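Local coordinates for oxidoreductase, 2OG-Fe(II) oxygenase family (Burkholderia pseudomallei, PDB 6N1F), which binds an iron ion and probably works as a 2-oxoglutarate-dependent oxygenase, an oxidoreductase of the iron/ascorbate-dependent family, at residues 182-187 with 208-213; 25-30 with 189-194; 46-51 with 199-204. One frame throughout, in Å; residues are numbered along the deposited sequence.

Contact 1 of 3, residues 182-187 with 208-213; sequences VVHPQG and RHEVRT. With FE (Fe (III) ion), chain E.
Val182 lays its CG2 methyl over one face of the Arg212 guanidinium, 3.5 Å from NE and displaced toward the rim of the flat group. The backbone N of the same valine makes a nearly linear hydrogen bond to Glu210 O at 2.7 Å, and Glu210 N answers to Val182 O with a more bent one, so these two residues form a hydrogen-bonded pair of antiparallel strands. Two residues on and on the same face is His184, whose ring crosses the Glu210 chain obliquely, so that NE2 donates to Glu210 OE2 over 3.0 Å. The oxygen is met from above the carboxylate plane, and ring and carboxylate are turned 61° apart. Glu210 reaches it with CG lodged between its own backbone N and carbonyl carbon (chi1 73°) and the chain straight beyond. Arg212 NE stands 3.6 Å from the same OE2, a long salt bridge, while its NH2 is paired with Glu26; the positive charge nearby probably helps keep Glu210 ionised. On the other sheet face, Val183 and His209 are a non-hydrogen-bonded pair with CA atoms 4.2 Å apart. From there the His209 ring leads away from strand 182-184 and binds the iron through NE2 at 2.2 Å. With His155 and Asp157 this completes the two-histidine, one-carboxylate facial triad of the double-stranded beta-helix oxygenases.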
loop_
_atom_site.group_PDB
_atom_site.type_symbol
_atom_site.label_atom_id
_atom_site.label_comp_id
_atom_site.label_asym_id
_atom_site.label_seq_id
_atom_site.Cartn_x
_atom_site.Cartn_y
_atom_site.Cartn_z
ATOM N N VAL A 182 -5.013 -7.179 7.730
ATOM C CA VAL A 182 -6.099 -7.062 8.695
ATOM C C VAL A 182 -6.103 -5.667 9.297
ATOM O O VAL A 182 -5.095 -5.227 9.860
ATOM C CB VAL A 182 -5.985 -8.116 9.802
ATOM C CG1 VAL A 182 -7.189 -8.025 10.705
ATOM C CG2 VAL A 182 -5.863 -9.504 9.185
ATOM N N VAL A 183 -7.261 -5.001 9.225
ATOM C CA VAL A 183 -7.503 -3.694 9.824
ATOM C C VAL A 183 -8.349 -3.870 11.073
ATOM O O VAL A 183 -9.328 -4.631 11.070
ATOM C CB VAL A 183 -8.217 -2.752 8.833
ATOM C CG1 VAL A 183 -8.385 -1.367 9.437
ATOM C CG2 VAL A 183 -7.482 -2.699 7.515
ATOM N N HIS A 184 -7.998 -3.131 12.130
ATOM C CA HIS A 184 -8.651 -3.197 13.435
ATOM C C HIS A 184 -9.239 -1.841 13.819
ATOM O O HIS A 184 -8.724 -1.157 14.715
ATOM C CB HIS A 184 -7.664 -3.662 14.503
ATOM C CG HIS A 184 -7.164 -5.056 14.290
ATOM N ND1 HIS A 184 -7.610 -6.121 15.036
ATOM C CD2 HIS A 184 -6.270 -5.560 13.412
ATOM C CE1 HIS A 184 -7.009 -7.224 14.632
ATOM N NE2 HIS A 184 -6.189 -6.912 13.647
ATOM N N PRO A 185 -10.338 -1.438 13.188
ATOM C CA PRO A 185 -10.979 -0.176 13.576
ATOM C C PRO A 185 -11.524 -0.253 14.993
ATOM O O PRO A 185 -12.024 -1.292 15.430
ATOM C CB PRO A 185 -12.105 -0.020 12.552
ATOM C CG PRO A 185 -12.411 -1.410 12.133
ATOM C CD PRO A 185 -11.130 -2.184 12.198
ATOM N N GLN A 186 -11.422 0.867 15.710
ATOM C CA GLN A 186 -11.884 0.919 17.091
ATOM C C GLN A 186 -13.350 0.509 17.180
ATOM O O GLN A 186 -14.195 1.010 16.430
ATOM C CB GLN A 186 -11.686 2.324 17.658
ATOM N N GLY A 187 -13.635 -0.431 18.077
ATOM C CA GLY A 187 -15.007 -0.827 18.352
ATOM C C GLY A 187 -15.728 -1.462 17.183
ATOM O O GLY A 187 -16.914 -1.187 16.963
ATOM N N ARG A 208 -5.462 1.096 13.056
ATOM C CA ARG A 208 -4.420 0.105 13.256
ATOM C C ARG A 208 -4.605 -1.038 12.267
ATOM O O ARG A 208 -5.732 -1.393 11.915
ATOM C CB ARG A 208 -4.474 -0.405 14.700
ATOM C CG ARG A 208 -4.201 0.666 15.748
ATOM C CD ARG A 208 -4.426 0.166 17.185
ATOM N NE ARG A 208 -3.413 -0.788 17.654
ATOM C CZ ARG A 208 -2.183 -0.453 18.048
ATOM N NH1 ARG A 208 -1.792 0.813 18.014
ATOM N NH2 ARG A 208 -1.333 -1.387 18.467
ATOM N N HIS A 209 -3.495 -1.605 11.793
ATOM C CA HIS A 209 -3.574 -2.713 10.844
ATOM C C HIS A 209 -2.316 -3.570 10.925
ATOM O O HIS A 209 -1.316 -3.194 11.540
ATOM C CB HIS A 209 -3.780 -2.225 9.410
ATOM C CG HIS A 209 -2.689 -1.337 8.916
ATOM N ND1 HIS A 209 -2.869 0.015 8.714
ATOM C CD2 HIS A 209 -1.404 -1.603 8.584
ATOM C CE1 HIS A 209 -1.742 0.542 8.274
ATOM N NE2 HIS A 209 -0.836 -0.418 8.186
ATOM N N GLU A 210 -2.372 -4.725 10.262
ATOM C CA GLU A 210 -1.333 -5.735 10.390
ATOM C C GLU A 210 -1.422 -6.684 9.212
ATOM O O GLU A 210 -2.468 -6.820 8.570
ATOM C CB GLU A 210 -1.496 -6.536 11.685
ATOM C CG GLU A 210 -2.666 -7.491 11.591
ATOM C CD GLU A 210 -2.809 -8.425 12.792
ATOM O OE1 GLU A 210 -1.780 -8.809 13.385
ATOM O OE2 GLU A 210 -3.959 -8.778 13.130
ATOM N N VAL A 211 -0.324 -7.381 8.968
ATOM C CA VAL A 211 -0.302 -8.482 8.020
ATOM C C VAL A 211 -0.067 -9.758 8.815
ATOM O O VAL A 211 0.890 -9.838 9.593
ATOM C CB VAL A 211 0.775 -8.269 6.943
ATOM C CG1 VAL A 211 0.738 -9.405 5.930
ATOM C CG2 VAL A 211 0.588 -6.903 6.248
ATOM N N ARG A 212 -0.956 -10.737 8.656
ATOM C CA ARG A 212 -0.824 -11.967 9.418
ATOM C C ARG A 212 0.203 -12.891 8.773
ATOM O O ARG A 212 0.651 -12.684 7.637
ATOM C CB ARG A 212 -2.174 -12.671 9.571
ATOM C CG ARG A 212 -3.156 -11.836 10.361
ATOM C CD ARG A 212 -4.442 -12.563 10.663
ATOM N NE ARG A 212 -5.215 -11.834 11.665
ATOM C CZ ARG A 212 -6.502 -12.048 11.927
ATOM N NH1 ARG A 212 -7.185 -12.960 11.241
ATOM N NH2 ARG A 212 -7.109 -11.334 12.862
ATOM N N THR A 213 0.575 -13.918 9.534
ATOM C CA THR A 213 1.705 -14.773 9.205
ATOM C C THR A 213 1.628 -15.271 7.773
ATOM O O THR A 213 0.578 -15.734 7.320
ATOM C CB THR A 213 1.739 -15.965 10.170
ATOM O OG1 THR A 213 1.623 -15.476 11.502
ATOM C CG2 THR A 213 3.042 -16.723 10.037
HETATM FE FE FE E . 1.187 -0.041 7.529
HETATM O O HOH W 1 -7.411 1.246 14.953
HETATM O O HOH W 2 1.660 -2.341 6.614
#

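Contact 2 of 3, residues 25-30 with 189-194; sequences AELHFR and PPNVFA
Phe29 sets its ring against that of Phe193, the planes only 5° from parallel but slid so far that the rings barely overlap, with centroids 4.9 Å apart. The tightest touch is therefore at the root of the side chain, where Phe29 CB comes to 3.4 Å from Phe193 CE1. Farther out, Phe29 CE2 rests 3.6 Å from Asn191 CB, and the asparagine amide stands almost upright to the ring, OD1 lying at its edge. On the opposite sheet face, Val192 CB sits 4.0 Å from the centroid of the His28 imidazole, nearly on the ring normal, a CH-pi contact. Val192 CG2 also reaches toward Glu26, whose side chain crosses that of Pro190 at about a right angle, Glu26 CG 3.7 Å from Pro190 CG; the glutamate carboxylate goes on to a salt bridge with Arg212. Three backbone bonds tie the two parallel strands, from Leu27 N to Pro190 O, Val192 N to Leu27 O and Phe29 N to Val192 O. Strand 27-29 is an outermost strand of the small mixed sheet, with 191-193 joined on its far side to 181-184. Phe193 reaches beyond this sheet to Thr48 and Met50 of strand 48-51, and Phe29 touches Val46, just after helix 36-45.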
loop_
_atom_site.group_PDB
_atom_site.type_symbol
_atom_site.label_atom_id
_atom_site.label_comp_id
_atom_site.label_asym_id
_atom_site.label_seq_id
_atom_site.Cartn_x
_atom_site.Cartn_y
_atom_site.Cartn_z
ATOM N N ALA A 25 -15.236 -13.002 16.090
ATOM C CA ALA A 25 -15.840 -12.764 14.789
ATOM C C ALA A 25 -14.979 -11.798 13.985
ATOM O O ALA A 25 -14.474 -10.805 14.514
ATOM C CB ALA A 25 -17.257 -12.209 14.931
ATOM N N GLU A 26 -14.807 -12.092 12.711
ATOM C CA GLU A 26 -14.035 -11.213 11.843
ATOM C C GLU A 26 -14.750 -11.082 10.507
ATOM O O GLU A 26 -15.308 -12.053 9.991
ATOM C CB GLU A 26 -12.592 -11.728 11.679
ATOM C CG GLU A 26 -11.773 -11.557 12.962
ATOM C CD GLU A 26 -10.360 -12.096 12.875
ATOM O OE1 GLU A 26 -10.042 -12.833 11.920
ATOM O OE2 GLU A 26 -9.567 -11.785 13.782
ATOM N N LEU A 27 -14.756 -9.867 9.968
ATOM C CA LEU A 27 -15.472 -9.567 8.735
ATOM C C LEU A 27 -14.517 -9.763 7.558
ATOM O O LEU A 27 -13.530 -9.031 7.418
ATOM C CB LEU A 27 -16.032 -8.144 8.798
ATOM C CG LEU A 27 -16.978 -7.696 7.676
ATOM C CD1 LEU A 27 -18.201 -8.616 7.587
ATOM C CD2 LEU A 27 -17.405 -6.243 7.883
ATOM N N HIS A 28 -14.782 -10.768 6.724
ATOM C CA HIS A 28 -13.932 -11.030 5.570
ATOM C C HIS A 28 -14.514 -10.340 4.338
ATOM O O HIS A 28 -15.725 -10.384 4.105
ATOM C CB HIS A 28 -13.781 -12.532 5.321
ATOM C CG HIS A 28 -13.006 -13.256 6.386
ATOM N ND1 HIS A 28 -11.981 -14.126 6.094
ATOM C CD2 HIS A 28 -13.121 -13.253 7.737
ATOM C CE1 HIS A 28 -11.492 -14.624 7.215
ATOM N NE2 HIS A 28 -12.159 -14.101 8.228
ATOM N N PHE A 29 -13.650 -9.692 3.567
ATOM C CA PHE A 29 -14.040 -8.923 2.392
ATOM C C PHE A 29 -13.476 -9.584 1.146
ATOM O O PHE A 29 -12.331 -10.048 1.148
ATOM C CB PHE A 29 -13.504 -7.483 2.455
ATOM C CG PHE A 29 -14.244 -6.582 3.407
ATOM C CD1 PHE A 29 -15.259 -5.759 2.956
ATOM C CD2 PHE A 29 -13.904 -6.538 4.753
ATOM C CE1 PHE A 29 -15.938 -4.924 3.839
ATOM C CE2 PHE A 29 -14.577 -5.704 5.634
ATOM C CZ PHE A 29 -15.599 -4.900 5.174
ATOM N N ARG A 30 -14.281 -9.629 0.090
ATOM C CA ARG A 30 -13.799 -9.968 -1.237
ATOM C C ARG A 30 -13.463 -8.663 -1.960
ATOM O O ARG A 30 -13.681 -7.576 -1.426
ATOM C CB ARG A 30 -14.848 -10.791 -1.984
ATOM N N PRO A 189 -15.498 -5.336 14.518
ATOM C CA PRO A 189 -14.745 -6.536 14.185
ATOM C C PRO A 189 -13.565 -6.183 13.308
ATOM O O PRO A 189 -13.603 -5.193 12.553
ATOM C CB PRO A 189 -15.768 -7.400 13.433
ATOM C CG PRO A 189 -17.091 -6.883 13.883
ATOM C CD PRO A 189 -16.903 -5.428 14.089
ATOM N N PRO A 190 -12.486 -6.959 13.374
ATOM C CA PRO A 190 -11.409 -6.811 12.389
ATOM C C PRO A 190 -11.926 -7.039 10.972
ATOM O O PRO A 190 -12.807 -7.871 10.741
ATOM C CB PRO A 190 -10.402 -7.896 12.794
ATOM C CG PRO A 190 -10.745 -8.263 14.195
ATOM C CD PRO A 190 -12.210 -8.017 14.358
ATOM N N ASN A 191 -11.365 -6.282 10.021
ATOM C CA ASN A 191 -11.646 -6.429 8.591
ATOM C C ASN A 191 -10.487 -7.157 7.917
ATOM O O ASN A 191 -9.366 -6.638 7.871
ATOM C CB ASN A 191 -11.866 -5.055 7.945
ATOM C CG ASN A 191 -12.953 -4.264 8.640
ATOM O OD1 ASN A 191 -13.907 -4.838 9.154
ATOM N ND2 ASN A 191 -12.810 -2.950 8.675
ATOM N N VAL A 192 -10.762 -8.339 7.372
ATOM C CA VAL A 192 -9.735 -9.238 6.856
ATOM C C VAL A 192 -9.756 -9.204 5.334
ATOM O O VAL A 192 -10.808 -9.424 4.720
ATOM C CB VAL A 192 -9.950 -10.677 7.360
ATOM C CG1 VAL A 192 -8.879 -11.609 6.782
ATOM C CG2 VAL A 192 -9.935 -10.712 8.862
ATOM N N PHE A 193 -8.588 -8.981 4.728
ATOM C CA PHE A 193 -8.448 -8.923 3.277
ATOM C C PHE A 193 -7.364 -9.899 2.862
ATOM O O PHE A 193 -6.212 -9.752 3.277
ATOM C CB PHE A 193 -8.087 -7.512 2.795
ATOM C CG PHE A 193 -9.135 -6.489 3.090
ATOM C CD1 PHE A 193 -10.024 -6.087 2.112
ATOM C CD2 PHE A 193 -9.228 -5.928 4.354
ATOM C CE1 PHE A 193 -10.991 -5.145 2.404
ATOM C CE2 PHE A 193 -10.184 -5.001 4.651
ATOM C CZ PHE A 193 -11.077 -4.604 3.669
ATOM N N ALA A 194 -7.737 -10.879 2.038
ATOM C CA ALA A 194 -6.810 -11.822 1.427
ATOM C C ALA A 194 -6.506 -11.354 0.011
ATOM O O ALA A 194 -7.400 -11.386 -0.840
ATOM C CB ALA A 194 -7.415 -13.222 1.400
#

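Contact 3 of 3, residues 46-51 with 199-204; sequences VGTVML and TVIVTS
Thr48 and Thr203 stand side by side on one face of an antiparallel strand pair, strand 48-51 lying at the margin of the larger sheet of a double-stranded beta-helix fold, with 200-204 as its neighbour. Thr48 can be followed outward from CB, which passes 3.9 Å from Thr203 OG1 and a little farther from Val202 O. At CB the side chain divides. OG1, beside its own backbone N (chi1 -53°), meets Thr203 OG1 at 3.0 Å, hydroxyl to hydroxyl. CG2, anti to that N, runs the other way along the strand, between Val202 O and Ile201 CG2, the latter at 3.8 Å. One threonine thus gives a polar branch to the threonine across from it and a greasy one to the isoleucine on the same face. Ile201 continues the row, its CG1 lying 4.0 Å from CG of Met50, a selenomethionine in this crystal. Phe193, from the smaller sheet, also packs on Ile201. The other face carries Val49, Val202, Leu51 and Val200. Val49 and Val202 lie side by side, Val49 CG1 4.0 Å from Val202 CB. From helix 120-130, Phe125 covers Leu51 and Phe126 covers Val202. The backbones pair regularly: Val49 and Val202 exchange a pair of hydrogen bonds, and so do Leu51 and Val200, the bond from Val200 N to Leu51 O being the longer. Just before Thr48, Gly47 turns the chain out of helix 36-45 with positive phi (101°), and its carbonyl begins the pairing. Ser204 N donates to Gly47 O at 2.9 Å, with an N-H...O angle of 173°.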
loop_
_atom_site.group_PDB
_atom_site.type_symbol
_atom_site.label_atom_id
_atom_site.label_comp_id
_atom_site.label_asym_id
_atom_site.label_seq_id
_atom_site.Cartn_x
_atom_site.Cartn_y
_atom_site.Cartn_z
ATOM N N VAL A 46 -16.198 1.782 5.458
ATOM C CA VAL A 46 -15.410 0.711 6.055
ATOM C C VAL A 46 -14.026 1.210 6.459
ATOM O O VAL A 46 -13.503 0.835 7.512
ATOM C CB VAL A 46 -15.318 -0.475 5.074
ATOM C CG1 VAL A 46 -14.336 -1.506 5.568
ATOM C CG2 VAL A 46 -16.678 -1.098 4.859
ATOM N N GLY A 47 -13.405 2.050 5.634
ATOM C CA GLY A 47 -12.055 2.499 5.890
ATOM C C GLY A 47 -11.006 1.786 5.071
ATOM O O GLY A 47 -9.840 2.194 5.101
ATOM N N THR A 48 -11.398 0.758 4.320
ATOM C CA THR A 48 -10.502 -0.073 3.531
ATOM C C THR A 48 -11.299 -0.646 2.372
ATOM O O THR A 48 -12.470 -0.988 2.529
ATOM C CB THR A 48 -9.909 -1.213 4.374
ATOM O OG1 THR A 48 -9.310 -0.660 5.545
ATOM C CG2 THR A 48 -8.842 -1.966 3.590
ATOM N N VAL A 49 -10.672 -0.736 1.204
ATOM C CA VAL A 49 -11.294 -1.361 0.047
ATOM C C VAL A 49 -10.213 -2.086 -0.744
ATOM O O VAL A 49 -9.072 -1.616 -0.826
ATOM C CB VAL A 49 -12.042 -0.313 -0.799
ATOM C CG1 VAL A 49 -11.057 0.704 -1.392
ATOM C CG2 VAL A 49 -12.842 -0.984 -1.875
HETATM N N MSE A 50 -10.563 -3.250 -1.290
HETATM C CA MSE A 50 -9.672 -4.038 -2.156
HETATM C C MSE A 50 -10.200 -4.026 -3.582
HETATM O O MSE A 50 -11.342 -4.415 -3.839
HETATM C CB MSE A 50 -9.550 -5.496 -1.670
HETATM C CG MSE A 50 -8.604 -6.332 -2.487
HETATM SE SE MSE A 50 -8.095 -7.946 -1.498
HETATM C CE MSE A 50 -9.864 -8.807 -1.346
ATOM N N LEU A 51 -9.366 -3.586 -4.507
ATOM C CA LEU A 51 -9.806 -3.509 -5.890
ATOM C C LEU A 51 -9.374 -4.762 -6.645
ATOM O O LEU A 51 -8.295 -5.301 -6.379
ATOM C CB LEU A 51 -9.218 -2.270 -6.559
ATOM C CG LEU A 51 -9.316 -0.990 -5.723
ATOM C CD1 LEU A 51 -8.487 0.140 -6.347
ATOM C CD2 LEU A 51 -10.763 -0.559 -5.531
ATOM N N THR A 199 -4.325 -7.433 -7.245
ATOM C CA THR A 199 -5.247 -6.637 -6.453
ATOM C C THR A 199 -4.510 -5.478 -5.792
ATOM O O THR A 199 -3.287 -5.478 -5.642
ATOM C CB THR A 199 -5.953 -7.461 -5.364
ATOM O OG1 THR A 199 -5.002 -7.890 -4.380
ATOM C CG2 THR A 199 -6.688 -8.665 -5.951
ATOM N N VAL A 200 -5.293 -4.485 -5.381
ATOM C CA VAL A 200 -4.802 -3.242 -4.809
ATOM C C VAL A 200 -5.682 -2.915 -3.611
ATOM O O VAL A 200 -6.912 -2.865 -3.730
ATOM C CB VAL A 200 -4.841 -2.091 -5.839
ATOM C CG1 VAL A 200 -4.430 -0.785 -5.201
ATOM C CG2 VAL A 200 -3.957 -2.418 -7.042
ATOM N N ILE A 201 -5.063 -2.704 -2.459
ATOM C CA ILE A 201 -5.778 -2.327 -1.248
ATOM C C ILE A 201 -5.548 -0.837 -1.030
ATOM O O ILE A 201 -4.429 -0.341 -1.209
ATOM C CB ILE A 201 -5.321 -3.182 -0.041
ATOM C CG1 ILE A 201 -5.687 -4.653 -0.281
ATOM C CG2 ILE A 201 -5.948 -2.686 1.296
ATOM C CD1 ILE A 201 -5.078 -5.687 0.711
ATOM N N VAL A 202 -6.620 -0.108 -0.736
ATOM C CA VAL A 202 -6.547 1.297 -0.360
ATOM C C VAL A 202 -7.122 1.393 1.035
ATOM O O VAL A 202 -8.195 0.842 1.303
ATOM C CB VAL A 202 -7.321 2.205 -1.334
ATOM C CG1 VAL A 202 -7.132 3.663 -0.944
ATOM C CG2 VAL A 202 -6.860 1.975 -2.772
ATOM N N THR A 203 -6.393 2.023 1.941
ATOM C CA THR A 203 -6.872 2.044 3.313
ATOM C C THR A 203 -6.523 3.374 3.957
ATOM O O THR A 203 -5.526 4.011 3.605
ATOM C CB THR A 203 -6.318 0.839 4.119
ATOM O OG1 THR A 203 -6.792 0.918 5.466
ATOM C CG2 THR A 203 -4.808 0.818 4.134
ATOM N N SER A 204 -7.403 3.818 4.859
ATOM C CA SER A 204 -7.165 5.022 5.642
ATOM C C SER A 204 -6.185 4.735 6.768
ATOM O O SER A 204 -6.313 3.736 7.479
ATOM C CB SER A 204 -8.469 5.553 6.235
ATOM O OG SER A 204 -8.207 6.644 7.110
#

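How the contacts relate
Contacts 1 and 2 are halves of one small mixed sheet, joined where Val183 O probably accepts a hydrogen bond from Asn191 N at 2.8 Å and where Arg212 NH2 bridges to Glu26 OE2 at 2.7 Å. Contact 3 belongs to the larger sheet and meets both across the interior: Val183 CG2 lies 3.4 Å from Thr48 OG1, and Phe193 CZ lies 3.5 Å from Thr48 CG2. Of the three, contact 1 supplies the iron ligand His209; the side chains of Thr203 in contact 3 and Phe193 in contact 2 come to about 7 and 12 Å from the metal. Along the chain, the segments of each contact alternate with those of the others.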